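Local coordinates for beta-N-acetylhexosaminidase (Arthrobacter aurescens, PDB 3RCN), which probably hydrolyses terminal non-reducing N-acetyl-D-hexosamine residues from N-acetyl-beta-D-hexosaminides, as a family 20 glycoside hydrolase, at residues A[205-209]-A[275-279]; A[246-251]-A[280-284]. All coordinates share one frame; numbering follows the deposited sequence.

Contact 1 of 2, residues A[205-209]-A[275-279]; sequences GSWRA and TRWGI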
loop_
_atom_site.group_PDB
_atom_site.type_symbol
_atom_site.label_atom_id
_atom_site.label_comp_id
_atom_site.label_asym_id
_atom_site.label_seq_id
_atom_site.Cartn_x
_atom_site.Cartn_y
_atom_site.Cartn_z
ATOM N N GLY A 205 19.720 -11.645 -8.675
ATOM C CA GLY A 205 19.500 -12.971 -9.226
ATOM C C GLY A 205 19.982 -14.040 -8.261
ATOM O O GLY A 205 20.192 -13.757 -7.081
ATOM N N SER A 206 20.147 -15.266 -8.756
ATOM C CA SER A 206 20.691 -16.361 -7.958
ATOM C C SER A 206 22.043 -15.962 -7.377
ATOM O O SER A 206 22.822 -15.299 -8.053
ATOM C CB SER A 206 20.863 -17.610 -8.830
ATOM O OG SER A 206 21.493 -18.665 -8.110
ATOM N N TRP A 207 22.323 -16.362 -6.134
ATOM C CA TRP A 207 23.641 -16.086 -5.535
ATOM C C TRP A 207 24.761 -16.717 -6.367
ATOM O O TRP A 207 25.920 -16.301 -6.297
ATOM C CB TRP A 207 23.725 -16.538 -4.062
ATOM C CG TRP A 207 23.591 -18.025 -3.882
ATOM C CD1 TRP A 207 22.444 -18.718 -3.636
ATOM C CD2 TRP A 207 24.639 -18.999 -3.952
ATOM N NE1 TRP A 207 22.707 -20.062 -3.552
ATOM C CE2 TRP A 207 24.049 -20.263 -3.741
ATOM C CE3 TRP A 207 26.022 -18.926 -4.164
ATOM C CZ2 TRP A 207 24.791 -21.446 -3.738
ATOM C CZ3 TRP A 207 26.758 -20.097 -4.169
ATOM C CH2 TRP A 207 26.139 -21.343 -3.957
ATOM N N ARG A 208 24.397 -17.703 -7.178
ATOM C CA ARG A 208 25.360 -18.408 -8.014
ATOM C C ARG A 208 25.948 -17.557 -9.134
ATOM O O ARG A 208 26.947 -17.933 -9.740
ATOM C CB ARG A 208 24.735 -19.686 -8.576
ATOM C CG ARG A 208 24.525 -20.749 -7.511
ATOM C CD ARG A 208 23.650 -21.885 -7.980
ATOM N NE ARG A 208 23.185 -22.661 -6.837
ATOM C CZ ARG A 208 23.936 -23.543 -6.183
ATOM N NH1 ARG A 208 23.431 -24.204 -5.146
ATOM N NH2 ARG A 208 25.193 -23.763 -6.560
ATOM N N ALA A 209 25.331 -16.418 -9.415
ATOM C CA ALA A 209 25.836 -15.529 -10.452
ATOM C C ALA A 209 26.817 -14.521 -9.857
ATOM O O ALA A 209 27.483 -13.787 -10.581
ATOM C CB ALA A 209 24.682 -14.809 -11.149
ATOM N N THR A 275 24.710 -10.310 2.790
ATOM C CA THR A 275 24.248 -9.692 1.543
ATOM C C THR A 275 23.855 -10.647 0.399
ATOM O O THR A 275 23.470 -10.194 -0.686
ATOM C CB THR A 275 25.245 -8.635 1.008
ATOM O OG1 THR A 275 26.407 -9.284 0.496
ATOM C CG2 THR A 275 25.641 -7.684 2.105
ATOM N N ARG A 276 23.933 -11.955 0.629
ATOM C CA ARG A 276 23.651 -12.909 -0.445
ATOM C C ARG A 276 22.610 -13.925 -0.038
ATOM O O ARG A 276 22.229 -14.001 1.133
ATOM C CB ARG A 276 24.919 -13.609 -0.939
ATOM C CG ARG A 276 25.784 -14.181 0.169
ATOM C CD ARG A 276 26.594 -15.372 -0.314
ATOM N NE ARG A 276 25.768 -16.570 -0.457
ATOM C CZ ARG A 276 26.257 -17.806 -0.549
ATOM N NH1 ARG A 276 27.569 -18.009 -0.504
ATOM N NH2 ARG A 276 25.438 -18.839 -0.673
ATOM N N TRP A 277 22.110 -14.663 -1.025
ATOM C CA TRP A 277 21.122 -15.706 -0.769
ATOM C C TRP A 277 21.766 -17.064 -0.460
ATOM O O TRP A 277 22.989 -17.195 -0.455
ATOM C CB TRP A 277 20.157 -15.831 -1.957
ATOM C CG TRP A 277 19.687 -14.472 -2.517
ATOM C CD1 TRP A 277 19.731 -14.073 -3.819
ATOM C CD2 TRP A 277 19.131 -13.363 -1.782
ATOM N NE1 TRP A 277 19.239 -12.803 -3.942
ATOM C CE2 TRP A 277 18.868 -12.341 -2.707
ATOM C CE3 TRP A 277 18.835 -13.139 -0.434
ATOM C CZ2 TRP A 277 18.317 -11.112 -2.331
ATOM C CZ3 TRP A 277 18.293 -11.922 -0.062
ATOM C CH2 TRP A 277 18.041 -10.923 -1.006
ATOM N N GLY A 278 20.925 -18.063 -0.205
ATOM C CA GLY A 278 21.365 -19.439 -0.078
ATOM C C GLY A 278 21.570 -19.876 1.353
ATOM O O GLY A 278 21.068 -19.243 2.283
ATOM N N ILE A 279 22.310 -20.967 1.532
ATOM C CA ILE A 279 22.525 -21.519 2.864
ATOM C C ILE A 279 23.821 -21.013 3.503
ATOM O O ILE A 279 24.896 -21.044 2.898
ATOM C CB ILE A 279 22.465 -23.058 2.854
ATOM C CG1 ILE A 279 21.114 -23.522 2.305
ATOM C CG2 ILE A 279 22.690 -23.630 4.258
ATOM C CD1 ILE A 279 20.958 -25.027 2.280
#
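W207 and R276 meet flat on flat, running alongside each other with their ends in the same direction. The guanidinium plane is turned only 15° from the indole, and the two centres are 4.2 Å apart. NH2 of R276 does the touching, coming down over the ring to within 3.4 Å of W207 CD2, while CZ sits off-centre above the six-membered ring at 29° from its normal, a cation-pi stack. W207 reaches this place because its CG lies between backbone N and carbonyl carbon (chi1 64°). Its opposite face carries the aliphatic CG of R208, so the indole is held between two arginines.

The turn of the guanidinium is fixed at its edge. With the R276 chain bent at chi3, NE at 2.8 Å and NH2 at 3.0 Å both donate to the carbonyl oxygen W277 O, a side-on grip on one acceptor. That acceptor lies almost in the guanidinium plane and over the same indole face, 3.6 Å from W207 CD1. Both segments are loops of the (beta/alpha)8 catalytic barrel: 205-209 falls between barrel strands 171-178 and 239-243, and the loop holding 275-279 joins strand 239-243 to strand 309-313. Next to the contact, I279 of the same loop touches E316, the predicted proton donor, and R276 NH1 makes a weak hydrogen bond to a bound glycerol.

W277 plays a different part. Its indole meets 205-209 by the edge, with G205 O in the ring plane 3.3 Å from CD1, and H460 packs against it with ring planes nearly perpendicular. The CB of W277 lies 4.0 Å from W207 CD1, bringing the two tryptophans into apolar contact. Beside them, G278 CA approaches W207 NE1 obliquely, at 3.8 Å.

Contact 2 of 2, residues A[246-251]-A[280-284]; sequences VPGHSQ and NETVL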
loop_
_atom_site.group_PDB
_atom_site.type_symbol
_atom_site.label_atom_id
_atom_site.label_comp_id
_atom_site.label_asym_id
_atom_site.label_seq_id
_atom_site.Cartn_x
_atom_site.Cartn_y
_atom_site.Cartn_z
ATOM N N VAL A 246 15.831 -20.328 14.061
ATOM C CA VAL A 246 17.025 -20.718 14.811
ATOM C C VAL A 246 17.282 -22.212 14.642
ATOM O O VAL A 246 16.361 -22.967 14.337
ATOM C CB VAL A 246 16.852 -20.440 16.307
ATOM C CG1 VAL A 246 16.789 -18.915 16.567
ATOM C CG2 VAL A 246 15.611 -21.151 16.825
ATOM N N PRO A 247 18.521 -22.665 14.866
ATOM C CA PRO A 247 19.835 -22.049 15.072
ATOM C C PRO A 247 20.483 -21.491 13.808
ATOM O O PRO A 247 21.463 -20.748 13.916
ATOM C CB PRO A 247 20.657 -23.193 15.650
ATOM C CG PRO A 247 20.108 -24.380 14.968
ATOM C CD PRO A 247 18.643 -24.128 14.743
ATOM N N GLY A 248 20.006 -21.918 12.640
ATOM C CA GLY A 248 20.509 -21.418 11.368
ATOM C C GLY A 248 19.781 -20.158 10.908
ATOM O O GLY A 248 18.927 -19.641 11.635
ATOM N N HIS A 249 20.126 -19.663 9.714
ATOM C CA HIS A 249 19.574 -18.404 9.184
ATOM C C HIS A 249 19.678 -17.268 10.189
ATOM O O HIS A 249 18.771 -16.485 10.330
ATOM C CB HIS A 249 18.113 -18.592 8.752
ATOM C CG HIS A 249 17.955 -19.554 7.620
ATOM N ND1 HIS A 249 17.860 -20.916 7.812
ATOM C CD2 HIS A 249 17.943 -19.359 6.281
ATOM C CE1 HIS A 249 17.767 -21.517 6.638
ATOM N NE2 HIS A 249 17.818 -20.594 5.693
ATOM N N SER A 250 20.722 -17.286 10.991
ATOM C CA SER A 250 20.891 -16.306 12.047
ATOM C C SER A 250 21.861 -15.142 11.868
ATOM O O SER A 250 22.025 -14.350 12.797
ATOM C CB SER A 250 21.098 -17.017 13.373
ATOM O OG SER A 250 19.950 -17.803 13.638
ATOM N N GLN A 251 22.528 -15.030 10.722
ATOM C CA GLN A 251 23.568 -13.993 10.603
ATOM C C GLN A 251 23.142 -12.533 10.902
ATOM O O GLN A 251 23.984 -11.700 11.225
ATOM C CB GLN A 251 24.280 -14.056 9.262
ATOM C CG GLN A 251 25.530 -13.209 9.231
ATOM C CD GLN A 251 26.442 -13.584 8.093
ATOM O OE1 GLN A 251 26.534 -14.757 7.719
ATOM N NE2 GLN A 251 27.126 -12.590 7.527
ATOM N N ASN A 280 23.687 -20.523 4.730
ATOM C CA ASN A 280 24.791 -19.945 5.468
ATOM C C ASN A 280 25.488 -20.967 6.377
ATOM O O ASN A 280 24.847 -21.627 7.199
ATOM C CB ASN A 280 24.274 -18.785 6.314
ATOM C CG ASN A 280 25.333 -17.753 6.580
ATOM O OD1 ASN A 280 26.517 -17.996 6.362
ATOM N ND2 ASN A 280 24.918 -16.589 7.045
ATOM N N GLU A 281 26.803 -21.096 6.237
ATOM C CA GLU A 281 27.557 -21.932 7.155
ATOM C C GLU A 281 27.715 -21.228 8.501
ATOM O O GLU A 281 28.050 -21.846 9.518
ATOM C CB GLU A 281 28.923 -22.295 6.569
ATOM C CG GLU A 281 28.900 -23.485 5.616
ATOM C CD GLU A 281 30.296 -23.959 5.217
ATOM O OE1 GLU A 281 31.295 -23.452 5.777
ATOM O OE2 GLU A 281 30.389 -24.847 4.341
ATOM N N THR A 282 27.469 -19.927 8.518
ATOM C CA THR A 282 27.574 -19.188 9.764
ATOM C C THR A 282 26.265 -19.258 10.548
ATOM O O THR A 282 25.234 -18.784 10.098
ATOM C CB THR A 282 28.005 -17.751 9.492
ATOM O OG1 THR A 282 29.348 -17.772 9.000
ATOM C CG2 THR A 282 27.948 -16.908 10.759
ATOM N N VAL A 283 26.321 -19.855 11.732
ATOM C CA VAL A 283 25.113 -20.108 12.508
ATOM C C VAL A 283 25.318 -19.788 13.982
ATOM O O VAL A 283 26.411 -19.412 14.398
ATOM C CB VAL A 283 24.650 -21.565 12.334
ATOM C CG1 VAL A 283 24.358 -21.832 10.879
ATOM C CG2 VAL A 283 25.713 -22.531 12.817
ATOM N N LEU A 284 24.268 -19.932 14.776
ATOM C CA LEU A 284 24.390 -19.667 16.202
ATOM C C LEU A 284 25.403 -20.595 16.862
ATOM O O LEU A 284 25.567 -21.757 16.478
ATOM C CB LEU A 284 23.047 -19.825 16.904
ATOM C CG LEU A 284 21.957 -18.821 16.527
ATOM C CD1 LEU A 284 20.694 -19.135 17.298
ATOM C CD2 LEU A 284 22.398 -17.388 16.790
HETATM O O HOH W 1 21.905 -21.306 8.138
HETATM O O HOH W 2 22.770 -18.494 9.605
#
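The backbones pass in opposite senses, with CA atoms 5.3 Å apart at P247 and L284 and 4.9 Å apart at G248 and V283, and L284 N donates to P247 O in a nearly straight bond of 3.0 Å. Around this bond L284 packs its CD1 against V246 CG1 (4.0 Å) and its CD2 against S250 CB (3.7 Å). Further on, two waters span the gap, one joining H249 N to N280 O, the other S250 N to T282 O.

Q251 and N280 meet roughly perpendicular, their amides 43° apart. N280 ND2 donates to Q251 OE1 at an N-H...O angle of 172°, modelled at 2.5 Å. Q251 NE2 is held by E272 O, consistent with OE1 being the end turned to N280, and D179 OD2 accepts from both N280 ND2 and Q251 N. N280 OD1 accepts from T282 N (3.0 Å), which stands above the amide plane, closing an Asx turn. A leucine in place of N280 would probably leave Q251 OE1 and D179 without this donor and release the turn. The amide chemistry thus implies a fixed orientation for both side chains, each having defined partners at either end.

Contacts 1 and 2 share one long loop, since 275-279 runs straight into 280-284, and their centres are 16 Å apart. Along the chain their segments alternate, and this loop is tied first to 205-209 and then to 246-251, the turn that follows barrel strand 239-243. Contact 2 is buried, with L284 also resting on F347 of helix 342-357 and Y294 of helix 288-304; contact 1 is only partly buried. The chemistry differs too: the cation-pi stack of R276 on W207 and contacts of the tryptophans join contact 1, whereas direct hydrogen bonds, bridging waters and aliphatic packing join contact 2. Both lie near the predicted proton donor E316, which the flanking side chains of I279 and H249 touch.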